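Local structure of phosphoethanolamine N-methyltransferase 1 (Haemonchus contortus, 4KRG) at residues A[402-407]-A[418-423]; A[50-55]-A[155-160]. The protein catalyses S-adenosylmethionine-dependent N-methylation of phosphoethanolamine, probably the first methyl transfer of nematode phosphocholine biosynthesis. All coordinates share one frame; numbering follows the deposited sequence.

Contact 1: residues A[402-407]-A[418-423]; sequences VVLLEP and QRMTTC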
ATOM      1  N   VAL A 402      22.767  -2.541 -12.687  1.00 21.93           N
ATOM      2  CA  VAL A 402      21.369  -2.608 -13.081  1.00 20.29           C
ATOM      3  C   VAL A 402      21.208  -3.568 -14.254  1.00 20.03           C
ATOM      4  O   VAL A 402      22.155  -3.818 -15.001  1.00 19.70           O
ATOM      5  CB  VAL A 402      20.805  -1.222 -13.457  1.00 20.56           C
ATOM      6  CG1 VAL A 402      21.089  -0.213 -12.355  1.00 20.33           C
ATOM      7  CG2 VAL A 402      21.403  -0.743 -14.773  1.00 21.71           C
ATOM      8  N   VAL A 403      20.010  -4.126 -14.381  1.00 20.41           N
ATOM      9  CA  VAL A 403      19.651  -4.975 -15.507  1.00 19.32           C
ATOM     10  C   VAL A 403      18.252  -4.563 -15.944  1.00 19.73           C
ATOM     11  O   VAL A 403      17.316  -4.574 -15.142  1.00 20.85           O
ATOM     12  CB  VAL A 403      19.667  -6.480 -15.132  1.00 21.93           C
ATOM     13  CG1 VAL A 403      19.287  -7.338 -16.329  1.00 21.20           C
ATOM     14  CG2 VAL A 403      21.029  -6.895 -14.615  1.00 21.13           C
ATOM     15  N   LEU A 404      18.112  -4.172 -17.204  1.00 19.50           N
ATOM     16  CA  LEU A 404      16.823  -3.714 -17.711  1.00 19.28           C
ATOM     17  C   LEU A 404      16.349  -4.597 -18.852  1.00 17.83           C
ATOM     18  O   LEU A 404      17.120  -4.903 -19.753  1.00 18.38           O
ATOM     19  CB  LEU A 404      16.927  -2.276 -18.216  1.00 20.10           C
ATOM     20  CG  LEU A 404      17.592  -1.280 -17.275  1.00 19.81           C
ATOM     21  CD1 LEU A 404      17.731   0.066 -17.958  1.00 19.08           C
ATOM     22  CD2 LEU A 404      16.799  -1.148 -15.989  1.00 20.78           C
ATOM     23  N   LEU A 405      15.087  -5.010 -18.809  1.00 18.62           N
ATOM     24  CA  LEU A 405      14.452  -5.639 -19.966  1.00 18.49           C
ATOM     25  C   LEU A 405      13.511  -4.598 -20.546  1.00 19.42           C
ATOM     26  O   LEU A 405      12.682  -4.033 -19.830  1.00 21.07           O
ATOM     27  CB  LEU A 405      13.687  -6.904 -19.568  1.00 16.22           C
ATOM     28  CG  LEU A 405      12.983  -7.702 -20.675  1.00 16.77           C
ATOM     29  CD1 LEU A 405      13.962  -8.138 -21.767  1.00 17.24           C
ATOM     30  CD2 LEU A 405      12.274  -8.909 -20.087  1.00 17.61           C
ATOM     31  N   GLU A 406      13.654  -4.311 -21.833  1.00 17.67           N
ATOM     32  CA  GLU A 406      12.917  -3.205 -22.426  1.00 18.81           C
ATOM     33  C   GLU A 406      12.161  -3.591 -23.685  1.00 18.35           C
ATOM     34  O   GLU A 406      12.751  -4.133 -24.613  1.00 18.62           O
ATOM     35  CB  GLU A 406      13.875  -2.059 -22.755  1.00 20.83           C
ATOM     36  CG  GLU A 406      14.439  -1.358 -21.549  1.00 24.47           C
ATOM     37  CD  GLU A 406      13.375  -0.623 -20.765  1.00 29.55           C
ATOM     38  OE1 GLU A 406      12.364  -0.184 -21.367  1.00 28.80           O
ATOM     39  OE2 GLU A 406      13.552  -0.487 -19.535  1.00 32.10           O
ATOM     40  N   PRO A 407      10.851  -3.296 -23.729  1.00 18.50           N
ATOM     41  CA  PRO A 407      10.105  -3.438 -24.981  1.00 17.66           C
ATOM     42  C   PRO A 407      10.417  -2.283 -25.937  1.00 17.73           C
ATOM     43  O   PRO A 407      10.422  -1.119 -25.539  1.00 16.72           O
ATOM     44  CB  PRO A 407       8.645  -3.375 -24.523  1.00 18.33           C
ATOM     45  CG  PRO A 407       8.680  -2.535 -23.298  1.00 17.80           C
ATOM     46  CD  PRO A 407       9.983  -2.865 -22.615  1.00 19.20           C
ATOM     47  N   GLN A 418      22.696   6.621 -25.297  1.00 30.83           N
ATOM     48  CA  GLN A 418      22.765   8.045 -25.029  1.00 32.36           C
ATOM     49  C   GLN A 418      21.786   8.487 -23.942  1.00 32.86           C
ATOM     50  O   GLN A 418      22.109   9.366 -23.146  1.00 36.08           O
ATOM     51  CB  GLN A 418      22.591   8.847 -26.321  1.00 36.38           C
ATOM     52  CG  GLN A 418      23.761   8.677 -27.289  1.00 38.99           C
ATOM     53  CD  GLN A 418      23.668   9.580 -28.501  1.00 41.69           C
ATOM     54  OE1 GLN A 418      22.756  10.399 -28.613  1.00 46.69           O
ATOM     55  NE2 GLN A 418      24.613   9.434 -29.420  1.00 39.99           N
ATOM     56  N   ARG A 419      20.606   7.878 -23.892  1.00 30.22           N
ATOM     57  CA  ARG A 419      19.677   8.165 -22.807  1.00 28.50           C
ATOM     58  C   ARG A 419      20.292   7.777 -21.469  1.00 29.92           C
ATOM     59  O   ARG A 419      20.343   8.583 -20.541  1.00 28.30           O
ATOM     60  CB  ARG A 419      18.351   7.425 -22.990  1.00 26.26           C
ATOM     61  CG  ARG A 419      17.336   8.151 -23.851  1.00 26.48           C
ATOM     62  CD  ARG A 419      15.930   7.621 -23.606  1.00 23.29           C
ATOM     63  NE  ARG A 419      15.392   8.057 -22.319  1.00 23.83           N
ATOM     64  CZ  ARG A 419      14.306   7.548 -21.745  1.00 22.80           C
ATOM     65  NH1 ARG A 419      13.630   6.569 -22.335  1.00 22.92           N
ATOM     66  NH2 ARG A 419      13.903   8.011 -20.573  1.00 25.09           N
HETATM   67  N   MSE A 420      20.764   6.539 -21.379  1.00 27.66           N
HETATM   68  CA  MSE A 420      21.302   6.016 -20.125  1.00 25.13           C
HETATM   69  C   MSE A 420      22.605   6.688 -19.708  1.00 28.05           C
HETATM   70  O   MSE A 420      22.881   6.836 -18.514  1.00 29.72           O
HETATM   71  CB  MSE A 420      21.495   4.501 -20.216  1.00 21.37           C
HETATM   72  CG  MSE A 420      20.190   3.707 -20.223  1.00 21.01           C
HETATM   73 SE   MSE A 420      20.528   1.804 -20.193  1.00153.77          SE
HETATM   74  CE  MSE A 420      21.352   1.693 -18.443  1.00 21.92           C
ATOM     75  N   THR A 421      23.410   7.075 -20.692  1.00 26.81           N
ATOM     76  CA  THR A 421      24.633   7.833 -20.430  1.00 28.73           C
ATOM     77  C   THR A 421      24.296   9.244 -19.942  1.00 31.50           C
ATOM     78  O   THR A 421      25.009   9.813 -19.116  1.00 32.44           O
ATOM     79  CB  THR A 421      25.564   7.863 -21.671  1.00 27.89           C
ATOM     80  OG1 THR A 421      26.223   6.594 -21.797  1.00 26.54           O
ATOM     81  CG2 THR A 421      26.613   8.944 -21.552  1.00 29.31           C
ATOM     82  N   THR A 422      23.188   9.794 -20.430  1.00 29.43           N
ATOM     83  CA  THR A 422      22.714  11.099 -19.967  1.00 31.02           C
ATOM     84  C   THR A 422      22.181  11.004 -18.535  1.00 30.20           C
ATOM     85  O   THR A 422      22.302  11.944 -17.744  1.00 33.44           O
ATOM     86  CB  THR A 422      21.614  11.665 -20.891  1.00 30.78           C
ATOM     87  OG1 THR A 422      22.119  11.759 -22.227  1.00 33.67           O
ATOM     88  CG2 THR A 422      21.172  13.045 -20.430  1.00 31.39           C
ATOM     89  N   CYS A 423      21.604   9.857 -18.209  1.00 26.62           N
ATOM     90  CA  CYS A 423      20.999   9.648 -16.901  1.00 28.04           C
ATOM     91  C   CYS A 423      21.979   9.039 -15.907  1.00 27.52           C
ATOM     92  O   CYS A 423      21.589   8.588 -14.834  1.00 31.07           O
ATOM     93  CB  CYS A 423      19.741   8.797 -17.037  1.00 26.55           C
ATOM     94  SG  CYS A 423      18.463   9.638 -17.981  1.00 33.88           S
TER
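Leu404 and Met420, the latter present as selenomethionine, reach toward each other tip to tip and carry most of this contact. The Leu404 methyl CD1 lies 4.0 Å from SE of Met420 and equally far from its terminal methyl CE, so one leucine branch meets the last two atoms of the longer chain. Two torsions explain how Met420 spans the gap: CG stands beside the backbone N (chi1 -71°), and the chain then runs straight until a bend at chi3 (65°) turns CE toward the Val402 end of the strand. There CE comes within 4.4 Å of the Val402 branch CG2, a looser approach. With CA atoms of Leu404 and Met420 11.0 Å apart and only 87 Å² buried in total, the backbones stay well separated and the join is a narrow apolar bridge of three buried side chains.

Beyond this bridge the helix is ending. The Gln418 carbonyl O takes two bonds there, from Thr422 N at 3.0 Å and from Thr422 OG1 at 2.6 Å, which reach it from opposite faces of the carbonyl plane; the hydroxyl is tilted 25° from that plane.

The strand order 350-354, 324-329, 297-302, 372-378, 400-408, 458-465, 428-432, with 458-465 antiparallel to its neighbours, is that of a class I, Rossmann-like methyltransferase sheet, and helix 413-422, the next helix after strand 400-408, packs on it through Met420. Helix 380-383 contributes to the same apolar cluster, with Leu381 touching both Leu404 and Met420, while Ile462 and Ala464 of strand 458-465 touch Met420. Nearby, Glu406 accepts bonds from the backbone N atoms of Leu381 and Ala382, and Arg419 makes a salt bridge to Asp386 at the start of helix 386-390.

Contact 2: residues A[50-55]-A[155-160]; sequences LSSLPH and YIHLRE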
ATOM      1  N   LEU A  50       4.058   4.822  13.274  1.00 15.40           N
ATOM      2  CA  LEU A  50       4.410   6.179  13.677  1.00 14.87           C
ATOM      3  C   LEU A  50       5.635   6.720  12.939  1.00 17.02           C
ATOM      4  O   LEU A  50       5.712   7.911  12.644  1.00 16.70           O
ATOM      5  CB  LEU A  50       4.570   6.273  15.198  1.00 12.56           C
ATOM      6  CG  LEU A  50       3.246   6.164  15.953  1.00 13.08           C
ATOM      7  CD1 LEU A  50       3.476   6.233  17.442  1.00 15.58           C
ATOM      8  CD2 LEU A  50       2.292   7.260  15.526  1.00 16.10           C
ATOM      9  N   SER A  51       6.581   5.848  12.611  1.00 17.07           N
ATOM     10  CA  SER A  51       7.771   6.293  11.900  1.00 16.52           C
ATOM     11  C   SER A  51       7.476   6.606  10.435  1.00 17.89           C
ATOM     12  O   SER A  51       8.324   7.148   9.731  1.00 20.09           O
ATOM     13  CB  SER A  51       8.885   5.260  12.001  1.00 20.27           C
ATOM     14  OG  SER A  51       8.698   4.254  11.030  1.00 24.48           O
ATOM     15  N   SER A  52       6.268   6.286   9.977  1.00 15.71           N
ATOM     16  CA  SER A  52       5.896   6.555   8.589  1.00 17.26           C
ATOM     17  C   SER A  52       5.206   7.907   8.436  1.00 17.41           C
ATOM     18  O   SER A  52       4.990   8.378   7.324  1.00 17.78           O
ATOM     19  CB  SER A  52       4.994   5.448   8.042  1.00 19.32           C
ATOM     20  OG  SER A  52       3.666   5.593   8.510  1.00 21.88           O
ATOM     21  N   LEU A  53       4.864   8.528   9.558  1.00 14.41           N
ATOM     22  CA  LEU A  53       4.155   9.806   9.540  1.00 12.58           C
ATOM     23  C   LEU A  53       5.081  11.008   9.351  1.00 13.45           C
ATOM     24  O   LEU A  53       6.261  10.961   9.689  1.00 14.92           O
ATOM     25  CB  LEU A  53       3.348   9.988  10.832  1.00 14.39           C
ATOM     26  CG  LEU A  53       2.307   8.925  11.175  1.00 15.46           C
ATOM     27  CD1 LEU A  53       1.597   9.293  12.472  1.00 16.90           C
ATOM     28  CD2 LEU A  53       1.309   8.784  10.053  1.00 16.32           C
ATOM     29  N   PRO A  54       4.542  12.098   8.803  1.00 17.86           N
ATOM     30  CA  PRO A  54       5.337  13.326   8.808  1.00 18.38           C
ATOM     31  C   PRO A  54       5.549  13.828  10.235  1.00 17.10           C
ATOM     32  O   PRO A  54       4.825  13.424  11.147  1.00 16.69           O
ATOM     33  CB  PRO A  54       4.477  14.313   8.010  1.00 22.14           C
ATOM     34  CG  PRO A  54       3.130  13.685   7.899  1.00 22.19           C
ATOM     35  CD  PRO A  54       3.313  12.223   8.003  1.00 21.15           C
ATOM     36  N   HIS A  55       6.555  14.674  10.429  1.00 17.36           N
ATOM     37  CA  HIS A  55       6.770  15.307  11.722  1.00 14.02           C
ATOM     38  C   HIS A  55       5.550  16.143  12.083  1.00 14.71           C
ATOM     39  O   HIS A  55       4.905  16.727  11.210  1.00 15.00           O
ATOM     40  CB  HIS A  55       8.011  16.185  11.679  1.00 15.32           C
ATOM     41  CG  HIS A  55       9.297  15.421  11.722  1.00 19.11           C
ATOM     42  ND1 HIS A  55      10.207  15.558  12.741  1.00 25.64           N
ATOM     43  CD2 HIS A  55       9.823  14.520  10.856  1.00 24.41           C
ATOM     44  CE1 HIS A  55      11.246  14.775  12.510  1.00 26.91           C
ATOM     45  NE2 HIS A  55      11.040  14.135  11.374  1.00 28.68           N
ATOM     46  N   TYR A 155      -2.496  15.757   5.745  1.00 14.40           N
ATOM     47  CA  TYR A 155      -2.358  14.333   5.469  1.00 13.06           C
ATOM     48  C   TYR A 155      -3.404  13.503   6.194  1.00 15.44           C
ATOM     49  O   TYR A 155      -3.948  13.920   7.218  1.00 15.31           O
ATOM     50  CB  TYR A 155      -0.998  13.846   5.936  1.00 16.11           C
ATOM     51  CG  TYR A 155       0.182  14.303   5.116  1.00 17.22           C
ATOM     52  CD1 TYR A 155       0.675  13.519   4.085  1.00 17.92           C
ATOM     53  CD2 TYR A 155       0.833  15.494   5.406  1.00 17.75           C
ATOM     54  CE1 TYR A 155       1.772  13.920   3.354  1.00 17.43           C
ATOM     55  CE2 TYR A 155       1.931  15.900   4.682  1.00 17.90           C
ATOM     56  CZ  TYR A 155       2.396  15.110   3.661  1.00 20.45           C
ATOM     57  OH  TYR A 155       3.489  15.514   2.943  1.00 22.84           O
ATOM     58  N   ILE A 156      -3.677  12.318   5.653  1.00 13.89           N
ATOM     59  CA  ILE A 156      -4.458  11.310   6.352  1.00 15.64           C
ATOM     60  C   ILE A 156      -3.690   9.994   6.310  1.00 15.85           C
ATOM     61  O   ILE A 156      -3.132   9.621   5.276  1.00 14.61           O
ATOM     62  CB  ILE A 156      -5.904  11.164   5.782  1.00 17.21           C
ATOM     63  CG1 ILE A 156      -6.630   9.982   6.424  1.00 18.45           C
ATOM     64  CG2 ILE A 156      -5.903  11.042   4.264  1.00 18.47           C
ATOM     65  CD1 ILE A 156      -8.096   9.903   6.047  1.00 22.84           C
ATOM     66  N   HIS A 157      -3.619   9.324   7.452  1.00 13.61           N
ATOM     67  CA  HIS A 157      -3.030   8.000   7.506  1.00 12.57           C
ATOM     68  C   HIS A 157      -4.142   6.980   7.699  1.00 13.51           C
ATOM     69  O   HIS A 157      -4.998   7.144   8.570  1.00 13.44           O
ATOM     70  CB  HIS A 157      -2.035   7.880   8.660  1.00 13.47           C
ATOM     71  CG  HIS A 157      -1.499   6.492   8.842  1.00 14.18           C
ATOM     72  ND1 HIS A 157      -2.158   5.532   9.574  1.00 14.20           N
ATOM     73  CD2 HIS A 157      -0.370   5.909   8.374  1.00 12.59           C
ATOM     74  CE1 HIS A 157      -1.458   4.407   9.552  1.00 14.30           C
ATOM     75  NE2 HIS A 157      -0.375   4.610   8.827  1.00 12.58           N
ATOM     76  N   LEU A 158      -4.115   5.922   6.893  1.00 11.11           N
ATOM     77  CA  LEU A 158      -5.033   4.808   7.075  1.00 12.47           C
ATOM     78  C   LEU A 158      -4.245   3.509   7.055  1.00 12.15           C
ATOM     79  O   LEU A 158      -3.223   3.415   6.401  1.00 13.44           O
ATOM     80  CB  LEU A 158      -6.083   4.804   5.974  1.00 15.18           C
ATOM     81  CG  LEU A 158      -6.884   6.105   5.879  1.00 16.26           C
ATOM     82  CD1 LEU A 158      -6.976   6.557   4.432  1.00 19.80           C
ATOM     83  CD2 LEU A 158      -8.266   5.919   6.461  1.00 19.16           C
ATOM     84  N   ARG A 159      -4.722   2.521   7.796  1.00 14.08           N
ATOM     85  CA  ARG A 159      -4.125   1.194   7.805  1.00 13.05           C
ATOM     86  C   ARG A 159      -5.258   0.202   7.972  1.00 13.69           C
ATOM     87  O   ARG A 159      -6.056   0.322   8.901  1.00 13.04           O
ATOM     88  CB  ARG A 159      -3.149   1.048   8.969  1.00 11.73           C
ATOM     89  CG  ARG A 159      -2.539  -0.346   9.071  1.00 13.79           C
ATOM     90  CD  ARG A 159      -3.275  -1.253  10.050  1.00 14.32           C
ATOM     91  NE  ARG A 159      -2.499  -2.463  10.311  1.00 13.91           N
ATOM     92  CZ  ARG A 159      -1.521  -2.543  11.209  1.00 15.57           C
ATOM     93  NH1 ARG A 159      -1.197  -1.487  11.948  1.00 13.89           N
ATOM     94  NH2 ARG A 159      -0.866  -3.682  11.369  1.00 16.82           N
ATOM     95  N   GLU A 160      -5.345  -0.777   7.080  1.00 11.13           N
ATOM     96  CA  GLU A 160      -6.458  -1.708   7.148  1.00 11.61           C
ATOM     97  C   GLU A 160      -6.016  -3.153   6.968  1.00 16.64           C
ATOM     98  O   GLU A 160      -5.023  -3.428   6.294  1.00 16.56           O
ATOM     99  CB  GLU A 160      -7.517  -1.357   6.097  1.00 13.09           C
ATOM    100  CG  GLU A 160      -8.033   0.069   6.160  1.00 14.08           C
ATOM    101  CD  GLU A 160      -8.823   0.362   7.431  1.00 16.37           C
ATOM    102  OE1 GLU A 160      -9.372  -0.591   8.031  1.00 19.40           O
ATOM    103  OE2 GLU A 160      -8.904   1.547   7.829  1.00 15.93           O
TER
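Pro54 sets its ring atom CG over one face of the Tyr155 ring in a CH-pi contact. CG lies 4.1 Å from the Tyr155 ring centroid and 20° off the ring normal, which places it over the face but displaced toward the rim; its nearest ring atom is Tyr155 CD2, at 3.8 Å. The second flat group, the His157 imidazole, is approached obliquely. Leu53 CD2 comes 3.7 Å from both CD2 and CB of His157, so a single methyl touches the ring and its root, the two side chains crossing at about a right angle. Ser52 OG sits farther off, 4.1 Å from His157 CD2, and its hydrogen bond goes to the Ile49 carbonyl O.

With chi1 at 174°, CG anti to the backbone N, the His157 imidazole reaches toward the 50-55 loop, where Leu53 CD2 meets it; ND1 bonds to Thr127 O and NE2 to His233 ND1. These bonds, together with the Phe126 ring meeting it at about 10° between planes, should restrict rotation of the imidazole. The contact totals 169 Å² and is partly buried.

A type I turn from Leu50 to Leu53, with Leu53 N bonded to Leu50 O at 3.3 Å, takes the chain out of helix 38-50 and lays Ser52, Leu53 and Pro54 along strand 154-161. That strand runs between parallel strand 122-126 and antiparallel strand 231-240 in the Rossmann-like methyltransferase fold. Leu53 also touches Leu124 and Phe126 of the former and Leu75 of helix 70-78, whereas Pro54 packs on Leu235 of strand 231-240.

Overall arrangement
From the N terminus, contact 2 comes first and closes a long excursion: 99 residues, including helices 70-78, 89-98 and 136-149 and strands 60-64 to 122-126, separate the loop after helix 38-50 from the segment on strand 154-161. Contact 1 opens much later and is far more local, with ten residues between segments 402-407 and 418-423. The two are therefore in series, neither nested nor crossed. Their centres lie 34 Å apart, and their nearest atoms about 26 Å, so they do not touch. Contact 2 belongs to the half that binds S-adenosylhomocysteine and phosphoethanolamine; contact 1 ties helix 413-422 to strand 400-408 in what the strand order suggests is a second, C-terminal methyltransferase-like unit.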